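Local coordinates for type IV pilus assembly protein PilF (Thermus thermophilus HB8, PDB 5OIU), which probably hydrolyses ATP as a hexameric AAA+ motor that powers assembly of type IV pili, at residues C[366-371]-C[384-388]. Sequence-based numbering, arbitrary orientation.
Sequences LREDGL and VLART
Two neighbouring helices, 366-374 and 381-387, form an antiparallel helical hairpin in this P-loop ATPase, with G370 opposite V384 (CA to CA 5.4 Å) and R367 opposite T388 (5.9 Å). Build 366-371 as regular alpha-helix. V384, chi1 t, opens the segment 384-388, one turn into its helix, and its CB points toward the first helix, with CG2 3.3 Å from G370 O; a CB on G370 would collide with V384 CG1, so the glycine lets the helices come this close. L385 follows, its CD2 4.3 Å from R367 NE, and its carbonyl O takes a hydrogen bond from a water that also accepts one from R367 NH2. A386 is out of reach of 366-371 and packs, with R387, on T235 of a neighbouring subunit. T388 leaves the helix at phi/psi -132/43. Its CG2 packs 3.8 Å from L366 CB, while L366 rests on I331 of strand 328-336. With chi1 p, T388 OG1 donates to V384 O (3.0 Å) and accepts a weak hydrogen bond from R367 NE at 3.4 Å.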
loop_
_atom_site.group_PDB
_atom_site.type_symbol
_atom_site.label_atom_id
_atom_site.label_comp_id
_atom_site.label_asym_id
_atom_site.label_seq_id
_atom_site.Cartn_x
_atom_site.Cartn_y
_atom_site.Cartn_z
ATOM N N LEU C 366 25.435 -12.747 1.649
ATOM C CA LEU C 366 26.022 -13.330 2.849
ATOM C C LEU C 366 26.402 -14.797 2.647
ATOM O O LEU C 366 27.494 -15.235 3.028
ATOM C CB LEU C 366 25.032 -13.220 4.002
ATOM C CG LEU C 366 24.734 -11.909 4.705
ATOM C CD1 LEU C 366 23.698 -12.178 5.806
ATOM C CD2 LEU C 366 26.023 -11.305 5.252
ATOM N N ARG C 367 25.484 -15.582 2.081
ATOM C CA ARG C 367 25.712 -17.016 1.977
ATOM C C ARG C 367 26.751 -17.326 0.910
ATOM O O ARG C 367 27.585 -18.229 1.084
ATOM C CB ARG C 367 24.394 -17.718 1.684
ATOM C CG ARG C 367 24.492 -19.216 1.612
ATOM C CD ARG C 367 23.182 -19.761 1.114
ATOM N NE ARG C 367 22.240 -19.993 2.197
ATOM C CZ ARG C 367 20.916 -19.893 2.072
ATOM N NH1 ARG C 367 20.377 -19.543 0.899
ATOM N NH2 ARG C 367 20.135 -20.145 3.121
ATOM N N GLU C 368 26.734 -16.569 -0.190
ATOM C CA GLU C 368 27.806 -16.669 -1.174
ATOM C C GLU C 368 29.153 -16.317 -0.546
ATOM O O GLU C 368 30.130 -17.064 -0.678
ATOM C CB GLU C 368 27.495 -15.765 -2.367
ATOM C CG GLU C 368 26.492 -16.361 -3.367
ATOM C CD GLU C 368 25.782 -15.290 -4.183
ATOM O OE1 GLU C 368 26.197 -14.121 -4.099
ATOM O OE2 GLU C 368 24.807 -15.603 -4.905
ATOM N N ASP C 369 29.218 -15.188 0.163
ATOM C CA ASP C 369 30.441 -14.823 0.868
ATOM C C ASP C 369 30.813 -15.893 1.887
ATOM O O ASP C 369 31.979 -16.306 1.981
ATOM C CB ASP C 369 30.271 -13.456 1.545
ATOM C CG ASP C 369 31.604 -12.853 2.019
ATOM O OD1 ASP C 369 32.406 -12.409 1.154
ATOM O OD2 ASP C 369 31.840 -12.803 3.255
ATOM N N GLY C 370 29.831 -16.356 2.661
ATOM C CA GLY C 370 30.115 -17.377 3.649
ATOM C C GLY C 370 30.644 -18.639 3.008
ATOM O O GLY C 370 31.589 -19.248 3.508
ATOM N N LEU C 371 30.064 -19.032 1.877
ATOM C CA LEU C 371 30.510 -20.259 1.225
ATOM C C LEU C 371 31.953 -20.122 0.764
ATOM O O LEU C 371 32.790 -20.997 1.018
ATOM C CB LEU C 371 29.597 -20.605 0.048
ATOM C CG LEU C 371 30.109 -21.808 -0.747
ATOM C CD1 LEU C 371 30.117 -23.033 0.136
ATOM C CD2 LEU C 371 29.318 -22.071 -2.014
ATOM N N VAL C 384 27.969 -21.271 8.204
ATOM C CA VAL C 384 27.437 -20.384 7.172
ATOM C C VAL C 384 25.925 -20.552 7.051
ATOM O O VAL C 384 25.162 -19.582 7.164
ATOM C CB VAL C 384 28.144 -20.644 5.832
ATOM C CG1 VAL C 384 27.401 -19.954 4.705
ATOM C CG2 VAL C 384 29.605 -20.179 5.911
ATOM N N LEU C 385 25.473 -21.787 6.803
ATOM C CA LEU C 385 24.041 -22.050 6.684
ATOM C C LEU C 385 23.278 -21.576 7.909
ATOM O O LEU C 385 22.155 -21.077 7.791
ATOM C CB LEU C 385 23.792 -23.533 6.465
ATOM C CG LEU C 385 24.523 -24.103 5.271
ATOM C CD1 LEU C 385 24.202 -25.587 5.134
ATOM C CD2 LEU C 385 24.120 -23.343 4.023
ATOM N N ALA C 386 23.870 -21.729 9.098
ATOM C CA ALA C 386 23.213 -21.254 10.312
ATOM C C ALA C 386 22.896 -19.767 10.218
ATOM O O ALA C 386 21.779 -19.333 10.530
ATOM C CB ALA C 386 24.096 -21.535 11.526
ATOM N N ARG C 387 23.871 -18.974 9.749
ATOM C CA ARG C 387 23.804 -17.518 9.789
ATOM C C ARG C 387 22.935 -16.919 8.700
ATOM O O ARG C 387 22.699 -15.710 8.726
ATOM C CB ARG C 387 25.208 -16.920 9.671
ATOM C CG ARG C 387 26.060 -16.989 10.905
ATOM C CD ARG C 387 25.348 -16.425 12.119
ATOM N NE ARG C 387 24.728 -17.508 12.854
ATOM C CZ ARG C 387 25.404 -18.383 13.585
ATOM N NH1 ARG C 387 26.725 -18.257 13.687
ATOM N NH2 ARG C 387 24.758 -19.368 14.220
ATOM N N THR C 388 22.459 -17.706 7.749
ATOM C CA THR C 388 21.931 -17.113 6.533
ATOM C C THR C 388 20.588 -17.699 6.161
ATOM O O THR C 388 20.325 -17.957 4.986
ATOM C CB THR C 388 22.906 -17.291 5.374
ATOM O OG1 THR C 388 23.163 -18.694 5.176
ATOM C CG2 THR C 388 24.215 -16.548 5.650
HETATM O O HOH W 1 21.022 -21.596 5.460
#